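Local coordinates for protein putative amidohydrolase (Unidentified, PDB 3MKV) that probably works as a zinc-dependent prolidase of the amidohydrolase superfamily, hydrolysing dipeptides that carry a C-terminal proline, at residues L14-P19 and S354-S359; A143-R148 and P153-C158; A240-V245 and A263-E268; V69-N74 and V91-A96; F6-G11 and I401-K406. All coordinates share one frame; numbering follows the deposited sequence.

Contact 1: L14-P19 and S354-S359; sequences LDPDHP and SATIVS
The ring of Pro16 overlaps the flank of the helix at Thr356 and Ile357, crossing both side chains at a slant. Its leading atom is CB: Pro16 CB lies 3.7 Å from Thr356 OG1 and 4.0 Å from Ile357 CG2. The next ring carbon follows the same course, with Pro16 CG 3.9 Å from Thr356 OG1, so one edge of the pyrrolidine rests against a methyl and a hydroxyl together. Ile357 carries CG1 between the backbone N and the carbonyl carbon (chi1 53°), which sets CG2 beside the N and against the proline. Farther out, Ile357 CD1 approaches Asp17 CG at 4.4 Å, no more than a loose touch.

Pro16 is the second residue of a type I turn from Asp15 to His18, closed by His18 N to Asp15 O at 2.7 Å. Arg371 forms salt bridges with both Asp15 and Asp17 and also packs on Ile357, so the two carboxylates of the turn are probably balanced by one guanidinium beside the contact. On the helix side the regular pattern is interrupted: Ser359 N reaches back five residues to Ser354 O at 3.2 Å, a pi-type turn, and Ser359 OG bonds to the same carbonyl oxygen at 2.6 Å. Helix 348-362 meets the loop between strands 12-13 and 22-23, next to Pro59 of strand 56-63.

No hydrogen bond crosses the interface. Because the Thr356 hydroxyl is engaged by Ile352 O, Pro16 covers an oxygen whose polar need is met within the helix, and the cohesion implied is van der Waals.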
# COMPACT_ATOMS: atom_id res chain seq x y z
N LEU A 14 49.72 -28.57 -22.77
CA LEU A 14 48.56 -28.50 -23.65
C LEU A 14 48.28 -27.05 -23.99
O LEU A 14 47.91 -26.26 -23.11
CB LEU A 14 47.35 -29.15 -22.99
CG LEU A 14 46.17 -29.52 -23.88
CD1 LEU A 14 45.23 -30.45 -23.12
CD2 LEU A 14 45.43 -28.28 -24.39
N ASP A 15 48.50 -26.70 -25.25
CA ASP A 15 48.23 -25.37 -25.75
C ASP A 15 47.04 -25.53 -26.68
O ASP A 15 47.18 -26.06 -27.79
CB ASP A 15 49.44 -24.82 -26.51
CG ASP A 15 49.26 -23.36 -26.92
OD1 ASP A 15 48.15 -23.00 -27.37
OD2 ASP A 15 50.23 -22.57 -26.80
N PRO A 16 45.87 -25.10 -26.22
CA PRO A 16 44.57 -25.43 -26.83
C PRO A 16 44.45 -25.09 -28.31
O PRO A 16 43.53 -25.57 -28.96
CB PRO A 16 43.57 -24.64 -25.98
CG PRO A 16 44.28 -24.42 -24.67
CD PRO A 16 45.72 -24.24 -25.03
N ASP A 17 45.35 -24.27 -28.84
CA ASP A 17 45.34 -24.03 -30.28
C ASP A 17 46.41 -24.80 -31.04
O ASP A 17 46.78 -24.42 -32.15
CB ASP A 17 45.37 -22.54 -30.63
CG ASP A 17 45.81 -21.67 -29.47
OD1 ASP A 17 45.95 -20.45 -29.67
OD2 ASP A 17 45.99 -22.21 -28.36
N HIS A 18 46.90 -25.89 -30.45
CA HIS A 18 47.79 -26.83 -31.14
C HIS A 18 47.31 -28.26 -30.96
O HIS A 18 46.99 -28.68 -29.85
CB HIS A 18 49.23 -26.67 -30.67
CG HIS A 18 49.80 -25.32 -30.95
ND1 HIS A 18 50.40 -24.55 -29.97
CD2 HIS A 18 49.82 -24.57 -32.08
CE1 HIS A 18 50.78 -23.40 -30.50
NE2 HIS A 18 50.44 -23.39 -31.77
N PRO A 19 47.26 -29.02 -32.06
CA PRO A 19 46.61 -30.33 -32.13
C PRO A 19 47.27 -31.41 -31.28
O PRO A 19 46.62 -32.41 -30.95
CB PRO A 19 46.73 -30.70 -33.62
CG PRO A 19 47.93 -29.93 -34.09
CD PRO A 19 47.85 -28.63 -33.35
N SER A 354 36.78 -25.83 -26.36
CA SER A 354 35.50 -25.39 -25.84
C SER A 354 35.60 -24.90 -24.41
O SER A 354 35.12 -23.81 -24.08
CB SER A 354 34.51 -26.54 -25.87
OG SER A 354 33.63 -26.36 -26.96
N ALA A 355 36.23 -25.73 -23.58
CA ALA A 355 36.25 -25.52 -22.14
C ALA A 355 37.39 -24.62 -21.73
O ALA A 355 37.69 -24.50 -20.54
CB ALA A 355 36.36 -26.82 -21.42
N THR A 356 38.01 -23.97 -22.71
CA THR A 356 39.22 -23.20 -22.45
C THR A 356 39.22 -21.88 -23.22
O THR A 356 38.67 -20.88 -22.75
CB THR A 356 40.51 -24.02 -22.76
OG1 THR A 356 40.43 -24.59 -24.07
CG2 THR A 356 40.70 -25.15 -21.74
N ILE A 357 39.84 -21.87 -24.40
CA ILE A 357 40.00 -20.61 -25.13
C ILE A 357 38.68 -20.05 -25.65
O ILE A 357 38.52 -18.83 -25.71
CB ILE A 357 41.02 -20.71 -26.28
CG1 ILE A 357 40.69 -21.87 -27.22
CG2 ILE A 357 42.44 -20.81 -25.74
CD1 ILE A 357 41.54 -21.87 -28.47
N VAL A 358 37.76 -20.92 -26.04
CA VAL A 358 36.47 -20.47 -26.52
C VAL A 358 35.68 -19.86 -25.38
O VAL A 358 35.19 -18.73 -25.47
CB VAL A 358 35.66 -21.61 -27.16
CG1 VAL A 358 34.35 -21.07 -27.73
CG2 VAL A 358 36.47 -22.31 -28.26
N SER A 359 35.58 -20.61 -24.29
CA SER A 359 34.91 -20.12 -23.09
C SER A 359 35.54 -18.84 -22.56
O SER A 359 34.84 -17.92 -22.14
CB SER A 359 34.90 -21.20 -22.01
OG SER A 359 33.98 -22.22 -22.35

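Contact 2: A143-R148 and P153-C158; sequences ADPRAR and PPDSPC
An Asx turn, with an arginine-carboxylate salt bridge closing on it, belongs to the long loop between strands 135-137 and 168-170, where Arg146 spans to Pro153 and Asp155. Asp144 OD1 accepts the backbone N of Arg146 at 3.2 Å, which defines the turn, and also receives Arg146 NE at 3.1 Å. This second bond enters through the syn lone pair and lies within 6° of the guanidinium plane. Arg146 NH2 completes a side-on, two-nitrogen grip by meeting Asp144 OD2 at 2.9 Å, from above the carboxylate plane.

With one edge of the guanidinium fixed in this way, NH1 is presented to the other segment. Arg146 NH1 donates to Pro153 O at 2.5 Å, near the guanidinium plane and with a C=O...N angle of 169°; the separation is short, and at this resolution its exact length deserves little weight. A bend at chi3 (-66°) turns the group there after the aliphatic part has passed the proline ring, where Arg146 CD touches Pro153 CG at 3.5 Å. The two side chains run past each other in opposite senses. Over one guanidinium face sits Asp155 CA, while Asp155 OD1 accepts a hydrogen bond from Val170 N. Pro145 CD adds a marginal touch to Asp155 OD2 at 4.2 Å.

Close by, Arg148 bonds to Gln186 O and makes a cation-pi contact with Tyr113, both of a second subunit, so the loop reaches the oligomer interface. The whole is a surface loop of a TIM-barrel amidohydrolase, held by an Asx turn and an arginine shared between a carboxylate and a backbone carbonyl.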
# COMPACT_ATOMS: atom_id res chain seq x y z
N ALA A 143 11.64 -18.96 -15.87
CA ALA A 143 12.11 -18.68 -14.51
C ALA A 143 11.00 -18.20 -13.56
O ALA A 143 11.29 -17.67 -12.49
CB ALA A 143 13.27 -17.67 -14.54
N ASP A 144 9.74 -18.36 -13.96
CA ASP A 144 8.61 -18.04 -13.10
C ASP A 144 8.19 -19.32 -12.39
O ASP A 144 7.65 -20.24 -13.01
CB ASP A 144 7.44 -17.47 -13.91
CG ASP A 144 6.23 -17.08 -13.04
OD1 ASP A 144 6.19 -17.47 -11.85
OD2 ASP A 144 5.33 -16.38 -13.56
N PRO A 145 8.44 -19.39 -11.07
CA PRO A 145 8.33 -20.64 -10.32
C PRO A 145 6.90 -21.00 -9.90
O PRO A 145 6.67 -22.10 -9.43
CB PRO A 145 9.18 -20.36 -9.08
CG PRO A 145 9.01 -18.91 -8.84
CD PRO A 145 8.83 -18.26 -10.21
N ARG A 146 5.96 -20.07 -10.08
CA ARG A 146 4.59 -20.25 -9.57
C ARG A 146 3.82 -21.38 -10.24
O ARG A 146 3.88 -21.56 -11.45
CB ARG A 146 3.81 -18.95 -9.67
CG ARG A 146 4.24 -17.91 -8.65
CD ARG A 146 3.61 -16.56 -8.93
NE ARG A 146 4.09 -15.99 -10.18
CZ ARG A 146 3.78 -14.77 -10.61
NH1 ARG A 146 2.98 -14.00 -9.89
NH2 ARG A 146 4.28 -14.33 -11.76
N ALA A 147 3.10 -22.14 -9.42
CA ALA A 147 2.32 -23.27 -9.91
C ALA A 147 1.04 -22.79 -10.58
O ALA A 147 0.59 -21.66 -10.34
CB ALA A 147 1.98 -24.20 -8.74
N ARG A 148 0.45 -23.63 -11.43
CA ARG A 148 -0.78 -23.27 -12.13
C ARG A 148 -2.02 -23.41 -11.25
O ARG A 148 -2.26 -24.46 -10.67
CB ARG A 148 -0.97 -24.11 -13.40
CG ARG A 148 -2.37 -23.93 -14.02
CD ARG A 148 -2.42 -24.45 -15.46
NE ARG A 148 -1.51 -23.71 -16.33
CZ ARG A 148 -1.20 -24.06 -17.57
NH1 ARG A 148 -1.74 -25.15 -18.11
NH2 ARG A 148 -0.35 -23.31 -18.29
N PRO A 153 -0.23 -15.66 -7.31
CA PRO A 153 0.41 -15.20 -6.08
C PRO A 153 1.58 -14.27 -6.41
O PRO A 153 2.11 -14.32 -7.52
CB PRO A 153 0.96 -16.48 -5.47
CG PRO A 153 1.16 -17.38 -6.63
CD PRO A 153 0.04 -17.08 -7.57
N PRO A 154 1.99 -13.43 -5.45
CA PRO A 154 3.10 -12.52 -5.70
C PRO A 154 4.35 -13.26 -6.19
O PRO A 154 4.68 -14.33 -5.68
CB PRO A 154 3.36 -11.91 -4.32
CG PRO A 154 2.04 -12.00 -3.62
CD PRO A 154 1.44 -13.30 -4.09
N ASP A 155 5.02 -12.70 -7.18
CA ASP A 155 6.22 -13.34 -7.71
C ASP A 155 7.05 -13.93 -6.58
O ASP A 155 7.40 -15.11 -6.59
CB ASP A 155 7.06 -12.34 -8.49
CG ASP A 155 8.34 -12.95 -8.99
OD1 ASP A 155 9.37 -12.23 -9.09
OD2 ASP A 155 8.32 -14.17 -9.28
N SER A 156 7.38 -13.09 -5.60
CA SER A 156 8.14 -13.49 -4.42
C SER A 156 7.48 -12.95 -3.16
O SER A 156 6.67 -12.02 -3.23
CB SER A 156 9.59 -13.01 -4.52
OG SER A 156 9.64 -11.63 -4.86
N PRO A 157 7.84 -13.51 -2.00
CA PRO A 157 7.25 -13.11 -0.72
C PRO A 157 7.41 -11.62 -0.44
O PRO A 157 6.42 -10.93 -0.18
CB PRO A 157 8.05 -13.93 0.31
CG PRO A 157 9.29 -14.38 -0.41
CD PRO A 157 8.86 -14.56 -1.83
N CYS A 158 8.65 -11.13 -0.51
CA CYS A 158 8.95 -9.73 -0.18
C CYS A 158 9.76 -9.06 -1.29
O CYS A 158 10.73 -9.62 -1.79
CB CYS A 158 9.72 -9.67 1.14
SG CYS A 158 10.02 -8.00 1.78

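Contact 3: A240-V245 and A263-E268; sequences AIARAV and ARLVAE
Ile241, Ala242 and Val245 meet Leu265 and Val266 through aliphatic contacts alone, and no hydrogen bond crosses between the two helical segments. The contacts divide into two groups. In the first, Val266 CG2 serves two partners on successive turns of the facing helix: Ile241 CG2 lies 4.1 Å away and Val245 CG2 4.3 Å. Val266 holds CG2 beside its backbone N, with CG1 pointing anti to that nitrogen (chi1 170°). In the second group, Leu265 stretches across to the smaller residue. Leu265 CD2 rests 4.0 Å from Ala242 CB and equally near Ala242 CA, so the methyl lies against the side of the alanine rather than against its CB alone.

Among the two segments, the hydrogen bonds are backbone bonds within each helix. Val245 N bonds to Ile241 O at 3.1 Å, and Glu268 N to Arg264 O at 2.9 Å. The axes of these short segments approach to 9.9 Å and their N-to-C directions differ by 20°, so the helices run nearly parallel. The closest CA pairs, Val245 with Val266 at 6.9 Å and Ala242 with Leu265, fall where the side chains meet.

Such a pair is expected of consecutive outer helices in a TIM barrel: strand 232-235, helix 238-246, strand 251-254 and helix 260-269 form a beta-alpha-beta-alpha run. Val245 also packs on Ile252 of strand 251-254, whose last residue, His254, binds zinc, as does His234 on strand 232-235. Beyond the second helix, Ala263 touches Ile313 and Ala317 of helix 307-317, continuing the outer layer.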
# COMPACT_ATOMS: atom_id res chain seq x y z
N ALA A 240 13.05 -18.82 -31.65
CA ALA A 240 13.46 -18.19 -30.40
C ALA A 240 14.95 -17.82 -30.39
O ALA A 240 15.34 -16.74 -29.95
CB ALA A 240 13.10 -19.07 -29.23
N ILE A 241 15.77 -18.73 -30.88
CA ILE A 241 17.18 -18.43 -31.04
C ILE A 241 17.40 -17.23 -31.96
O ILE A 241 18.15 -16.31 -31.63
CB ILE A 241 17.91 -19.63 -31.61
CG1 ILE A 241 17.83 -20.81 -30.62
CG2 ILE A 241 19.34 -19.25 -31.95
CD1 ILE A 241 18.37 -22.12 -31.17
N ALA A 242 16.73 -17.24 -33.10
CA ALA A 242 16.91 -16.20 -34.11
C ALA A 242 16.54 -14.79 -33.61
O ALA A 242 17.27 -13.83 -33.86
CB ALA A 242 16.11 -16.55 -35.38
N ARG A 243 15.41 -14.67 -32.92
CA ARG A 243 14.94 -13.34 -32.50
C ARG A 243 15.85 -12.76 -31.42
O ARG A 243 16.15 -11.56 -31.41
CB ARG A 243 13.49 -13.39 -32.02
CG ARG A 243 13.20 -14.50 -31.03
CD ARG A 243 11.70 -14.75 -30.88
NE ARG A 243 10.97 -13.52 -30.59
CZ ARG A 243 10.66 -13.09 -29.36
NH1 ARG A 243 11.02 -13.78 -28.28
NH2 ARG A 243 9.98 -11.96 -29.22
N ALA A 244 16.28 -13.63 -30.51
CA ALA A 244 17.21 -13.27 -29.46
C ALA A 244 18.48 -12.68 -30.05
O ALA A 244 18.97 -11.64 -29.60
CB ALA A 244 17.53 -14.50 -28.61
N VAL A 245 19.02 -13.34 -31.05
CA VAL A 245 20.24 -12.87 -31.69
C VAL A 245 20.06 -11.55 -32.44
O VAL A 245 20.96 -10.70 -32.44
CB VAL A 245 20.86 -13.94 -32.59
CG1 VAL A 245 21.89 -13.32 -33.52
CG2 VAL A 245 21.50 -15.01 -31.74
N ALA A 263 21.71 -21.72 -37.30
CA ALA A 263 23.12 -21.92 -36.98
C ALA A 263 23.95 -20.92 -37.75
O ALA A 263 24.87 -20.31 -37.22
CB ALA A 263 23.55 -23.34 -37.32
N ARG A 264 23.59 -20.75 -39.02
CA ARG A 264 24.29 -19.81 -39.89
C ARG A 264 24.19 -18.39 -39.37
O ARG A 264 25.18 -17.68 -39.31
CB ARG A 264 23.75 -19.89 -41.33
CG ARG A 264 24.39 -20.99 -42.18
CD ARG A 264 24.23 -20.71 -43.69
NE ARG A 264 22.84 -20.77 -44.13
CZ ARG A 264 22.12 -21.89 -44.20
NH1 ARG A 264 22.66 -23.06 -43.87
NH2 ARG A 264 20.86 -21.84 -44.60
N LEU A 265 22.99 -17.99 -38.98
CA LEU A 265 22.73 -16.62 -38.52
C LEU A 265 23.52 -16.28 -37.26
O LEU A 265 24.07 -15.18 -37.13
CB LEU A 265 21.23 -16.43 -38.27
CG LEU A 265 20.81 -15.06 -37.75
CD1 LEU A 265 20.68 -14.07 -38.90
CD2 LEU A 265 19.50 -15.19 -36.99
N VAL A 266 23.57 -17.22 -36.33
CA VAL A 266 24.44 -17.10 -35.16
C VAL A 266 25.91 -16.88 -35.55
O VAL A 266 26.56 -15.94 -35.07
CB VAL A 266 24.37 -18.37 -34.29
CG1 VAL A 266 25.44 -18.34 -33.21
CG2 VAL A 266 22.99 -18.50 -33.68
N ALA A 267 26.42 -17.74 -36.42
CA ALA A 267 27.80 -17.63 -36.90
C ALA A 267 28.07 -16.26 -37.47
O ALA A 267 29.09 -15.64 -37.19
CB ALA A 267 28.08 -18.69 -37.95
N GLU A 268 27.14 -15.79 -38.29
CA GLU A 268 27.29 -14.53 -39.01
C GLU A 268 27.24 -13.33 -38.08
O GLU A 268 27.83 -12.30 -38.37
CB GLU A 268 26.20 -14.41 -40.07
CG GLU A 268 26.17 -13.06 -40.75
CD GLU A 268 24.77 -12.65 -41.15
OE1 GLU A 268 23.91 -13.54 -41.28
OE2 GLU A 268 24.54 -11.43 -41.33

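Contact 4: V69-N74 and V91-A96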
# COMPACT_ATOMS: atom_id res chain seq x y z
N VAL A 69 23.43 -22.72 -6.82
CA VAL A 69 22.42 -22.89 -5.78
C VAL A 69 21.29 -23.80 -6.19
O VAL A 69 20.30 -23.90 -5.47
CB VAL A 69 21.85 -21.55 -5.24
CG1 VAL A 69 22.98 -20.55 -5.02
CG2 VAL A 69 20.78 -20.99 -6.17
N ALA A 70 21.44 -24.46 -7.33
CA ALA A 70 20.48 -25.49 -7.74
C ALA A 70 20.79 -26.75 -6.97
O ALA A 70 21.29 -27.72 -7.53
CB ALA A 70 20.56 -25.74 -9.22
N ILE A 71 20.49 -26.72 -5.67
CA ILE A 71 20.87 -27.78 -4.75
C ILE A 71 19.94 -28.98 -4.81
O ILE A 71 20.22 -30.02 -4.20
CB ILE A 71 20.95 -27.27 -3.28
CG1 ILE A 71 19.58 -26.77 -2.81
CG2 ILE A 71 21.99 -26.18 -3.13
CD1 ILE A 71 19.52 -26.52 -1.30
N GLU A 72 18.83 -28.84 -5.53
CA GLU A 72 18.00 -30.00 -5.87
C GLU A 72 17.26 -29.84 -7.19
O GLU A 72 17.27 -28.77 -7.79
CB GLU A 72 17.03 -30.38 -4.74
CG GLU A 72 16.84 -29.35 -3.63
CD GLU A 72 15.76 -29.78 -2.64
OE1 GLU A 72 15.98 -29.70 -1.41
OE2 GLU A 72 14.67 -30.20 -3.11
N PHE A 73 16.64 -30.93 -7.65
CA PHE A 73 15.89 -30.95 -8.91
C PHE A 73 14.62 -30.08 -8.92
O PHE A 73 14.19 -29.63 -9.98
CB PHE A 73 15.52 -32.40 -9.29
CG PHE A 73 16.66 -33.20 -9.87
CD1 PHE A 73 17.42 -34.04 -9.06
CD2 PHE A 73 16.97 -33.12 -11.23
CE1 PHE A 73 18.47 -34.78 -9.60
CE2 PHE A 73 18.02 -33.86 -11.77
CZ PHE A 73 18.77 -34.69 -10.95
N ASN A 74 14.03 -29.85 -7.75
CA ASN A 74 12.83 -29.03 -7.66
C ASN A 74 13.15 -27.57 -7.31
O ASN A 74 13.30 -27.20 -6.13
CB ASN A 74 11.84 -29.64 -6.66
CG ASN A 74 10.53 -28.87 -6.57
OD1 ASN A 74 10.35 -27.83 -7.22
ND2 ASN A 74 9.60 -29.37 -5.76
N VAL A 91 28.09 -24.88 -0.70
CA VAL A 91 29.53 -24.99 -0.46
C VAL A 91 30.20 -26.29 -0.99
O VAL A 91 31.19 -26.24 -1.72
CB VAL A 91 29.85 -24.80 1.04
CG1 VAL A 91 31.30 -25.16 1.33
CG2 VAL A 91 29.51 -23.35 1.49
N PRO A 92 29.67 -27.45 -0.60
CA PRO A 92 30.19 -28.70 -1.14
C PRO A 92 30.09 -28.73 -2.67
O PRO A 92 30.98 -29.26 -3.34
CB PRO A 92 29.28 -29.77 -0.52
CG PRO A 92 28.08 -29.02 -0.00
CD PRO A 92 28.59 -27.67 0.38
N ILE A 93 29.02 -28.17 -3.22
CA ILE A 93 28.85 -28.11 -4.67
C ILE A 93 29.96 -27.34 -5.38
O ILE A 93 30.53 -27.81 -6.35
CB ILE A 93 27.47 -27.52 -5.06
CG1 ILE A 93 26.35 -28.46 -4.59
CG2 ILE A 93 27.40 -27.29 -6.56
CD1 ILE A 93 24.96 -28.00 -4.96
N MET A 94 30.29 -26.16 -4.86
CA MET A 94 31.36 -25.36 -5.45
C MET A 94 32.72 -26.06 -5.34
O MET A 94 33.56 -25.96 -6.24
CB MET A 94 31.42 -23.98 -4.80
CG MET A 94 30.41 -22.97 -5.36
SD MET A 94 30.61 -21.33 -4.61
CE MET A 94 30.24 -21.70 -2.89
N ARG A 95 32.92 -26.75 -4.22
CA ARG A 95 34.18 -27.42 -3.93
C ARG A 95 34.43 -28.57 -4.92
O ARG A 95 35.56 -28.81 -5.35
CB ARG A 95 34.13 -27.97 -2.51
CG ARG A 95 35.42 -27.82 -1.74
CD ARG A 95 35.14 -27.68 -0.25
NE ARG A 95 36.36 -27.35 0.49
CZ ARG A 95 37.35 -28.20 0.68
NH1 ARG A 95 37.27 -29.44 0.21
NH2 ARG A 95 38.43 -27.83 1.36
N ALA A 96 33.36 -29.27 -5.28
CA ALA A 96 33.49 -30.41 -6.16
C ALA A 96 33.78 -29.99 -7.60
O ALA A 96 34.40 -30.75 -8.35
CB ALA A 96 32.26 -31.28 -6.09
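Ile71 and Ile93 cross at about a right angle where the loop that follows the His-X-His zinc motif (His65, His67), just past barrel strand 56-63, meets helix 83-99. Residues 69-74 belong to that loop, with the side chain of Ala70 about 8 Å from a zinc ion.

Ile93 points toward the loop and extends further, CD1 leading with chi2 at -178°. Ile71 does not answer with its longer arm. With chi1 at 61°, its CG1 sits over the backbone, flanked by N and C, and that arm leads away from the helix, leaving the CG2 branch to take the contact. The burial is small, 78 Å² over both sides, in keeping with a single pair of methyl groups.

An inverse gamma turn centred on Ala70 ends at Ile71, and Ala70 O is bonded by Gln332 NE2, a side chain that Ile93 also touches. Arg89 of the same helix packs on Ile71 and pairs with Glu72. At the closest point, Ile93 CD1 sits 3.9 Å from Ile71 CG2 and 4.1 Å from Ile71 CA.

Contact 5: F6-G11 and I401-K406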
# COMPACT_ATOMS: atom_id res chain seq x y z
N PHE A 6 56.34 -20.79 -8.28
CA PHE A 6 56.23 -22.19 -8.67
C PHE A 6 56.80 -22.41 -10.06
O PHE A 6 56.65 -21.57 -10.96
CB PHE A 6 54.78 -22.66 -8.63
CG PHE A 6 54.18 -22.69 -7.26
CD1 PHE A 6 54.11 -23.88 -6.55
CD2 PHE A 6 53.69 -21.53 -6.67
CE1 PHE A 6 53.56 -23.91 -5.28
CE2 PHE A 6 53.14 -21.56 -5.40
CZ PHE A 6 53.07 -22.75 -4.70
N LEU A 7 57.47 -23.54 -10.23
CA LEU A 7 58.03 -23.90 -11.53
C LEU A 7 57.64 -25.32 -11.92
O LEU A 7 58.13 -26.30 -11.35
CB LEU A 7 59.55 -23.71 -11.54
CG LEU A 7 60.17 -23.86 -12.93
CD1 LEU A 7 61.49 -23.12 -13.01
CD2 LEU A 7 60.37 -25.33 -13.26
N PHE A 8 56.74 -25.42 -12.89
CA PHE A 8 56.36 -26.69 -13.47
C PHE A 8 57.44 -27.14 -14.44
O PHE A 8 57.86 -26.36 -15.30
CB PHE A 8 55.03 -26.55 -14.20
CG PHE A 8 53.86 -26.32 -13.29
CD1 PHE A 8 53.07 -27.38 -12.87
CD2 PHE A 8 53.55 -25.04 -12.85
CE1 PHE A 8 51.99 -27.17 -12.03
CE2 PHE A 8 52.48 -24.83 -12.01
CZ PHE A 8 51.70 -25.89 -11.60
N ARG A 9 57.89 -28.37 -14.30
CA ARG A 9 58.97 -28.92 -15.10
C ARG A 9 58.74 -30.39 -15.49
O ARG A 9 58.10 -31.12 -14.76
CB ARG A 9 60.29 -28.80 -14.32
CG ARG A 9 61.55 -29.04 -15.13
CD ARG A 9 62.79 -29.02 -14.25
NE ARG A 9 62.84 -30.15 -13.32
CZ ARG A 9 63.09 -31.40 -13.68
NH1 ARG A 9 63.11 -32.37 -12.77
NH2 ARG A 9 63.31 -31.69 -14.96
N ASN A 10 59.32 -30.82 -16.59
CA ASN A 10 59.27 -32.23 -16.98
C ASN A 10 57.89 -32.79 -17.36
O ASN A 10 57.52 -33.90 -16.96
CB ASN A 10 59.88 -33.10 -15.89
CG ASN A 10 60.47 -34.38 -16.43
OD1 ASN A 10 61.19 -34.36 -17.43
ND2 ASN A 10 60.17 -35.50 -15.78
N GLY A 11 57.14 -32.03 -18.16
CA GLY A 11 55.83 -32.49 -18.61
C GLY A 11 55.46 -32.05 -20.01
O GLY A 11 56.18 -31.28 -20.66
N ILE A 401 43.45 -36.32 -12.01
CA ILE A 401 43.79 -34.91 -11.95
C ILE A 401 44.44 -34.62 -10.61
O ILE A 401 43.84 -34.00 -9.74
CB ILE A 401 42.55 -34.00 -12.15
CG1 ILE A 401 41.73 -34.47 -13.36
CG2 ILE A 401 42.97 -32.55 -12.34
CD1 ILE A 401 40.76 -33.43 -13.89
N PRO A 402 45.68 -35.10 -10.44
CA PRO A 402 46.49 -34.99 -9.23
C PRO A 402 46.72 -33.56 -8.73
O PRO A 402 46.89 -33.36 -7.53
CB PRO A 402 47.83 -35.61 -9.65
CG PRO A 402 47.80 -35.64 -11.15
CD PRO A 402 46.37 -35.86 -11.49
N LEU A 403 46.76 -32.59 -9.63
CA LEU A 403 47.04 -31.20 -9.21
C LEU A 403 46.07 -30.17 -9.80
O LEU A 403 45.78 -30.19 -10.99
CB LEU A 403 48.49 -30.82 -9.52
CG LEU A 403 48.95 -29.46 -8.98
CD1 LEU A 403 50.42 -29.49 -8.59
CD2 LEU A 403 48.66 -28.31 -9.96
N VAL A 404 45.57 -29.29 -8.93
CA VAL A 404 44.66 -28.22 -9.34
C VAL A 404 45.09 -26.88 -8.75
O VAL A 404 45.08 -26.70 -7.54
CB VAL A 404 43.20 -28.51 -8.92
CG1 VAL A 404 42.29 -27.34 -9.32
CG2 VAL A 404 42.71 -29.82 -9.54
N MET A 405 45.45 -25.94 -9.61
CA MET A 405 45.97 -24.65 -9.20
C MET A 405 45.04 -23.54 -9.67
O MET A 405 44.74 -23.45 -10.86
CB MET A 405 47.39 -24.43 -9.78
CG MET A 405 48.07 -23.13 -9.38
SD MET A 405 49.81 -22.96 -9.88
CE MET A 405 49.70 -21.96 -11.33
N LYS A 406 44.58 -22.70 -8.76
CA LYS A 406 43.76 -21.55 -9.08
C LYS A 406 44.40 -20.31 -8.50
O LYS A 406 44.68 -20.31 -7.32
CB LYS A 406 42.33 -21.72 -8.57
CG LYS A 406 41.54 -20.42 -8.41
CD LYS A 406 40.32 -20.64 -7.54
CE LYS A 406 39.77 -19.34 -6.99
NZ LYS A 406 38.61 -19.56 -6.08
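Phe8 presents the edge of its ring to Met405 and Leu403. Met405 SD lies 3.9 Å from Phe8 CZ and just as near Phe8 CE2; measured to the Phe8 ring centroid the sulfur is 5.0 Å away and 88° off the ring normal, an in-plane Met-aromatic contact. Met405 CE adds a touch to Phe8 CE2 at 4.1 Å. Along the same rim, Leu403 CD2 meets Phe8 CE1 at 4.1 Å, its side chain slanting across that of the phenylalanine.

The same sulfur also stands above the face of Phe6, 5.5 Å from that ring's centroid and 23° off its normal, a more distant Met-aromatic contact. Met405 can address both rings because its chain runs extended, CG anti to the backbone N (chi1 -178°), and then bends at chi3.

Even the nearest CA atoms, those of Phe8 and Leu403, are 11.2 Å apart, so side chains alone bridge the gap. This spacing is that of two sheets packed face to face, the beta-sandwich that accompanies the barrel in many amidohydrolases, built here from N- and C-terminal strands.

Strand 5-9 is set by backbone bonds from Phe6 to Ile29 and from Phe8 to Ile27, and Ile29 itself touches Phe6, Phe8 and Met405. On the other sheet, strand 403-406 pairs with strands 380-383 and 409-413, whose Val382 and Leu410 pack on Leu403.

From the N terminus, the chain opens contact 5 at residues 6-11 and contact 1 at 14-19, and the two close in reverse order, so contact 1 nests inside the loop of contact 5. The other three lie within both loops, in series and without crossing: contact 4 (69-96), contact 2 (143-158), then contact 3 (240-268). Contact 5 joins the sheets of the sandwich across nearly the whole chain, and contact 1 ties the adjoining N-terminal loop to the late helix 348-362. Contacts 4, 2 and 3 are local closures of the barrel region. Contacts 2 and 5 are the most widely separated, their centres about 47 Å apart.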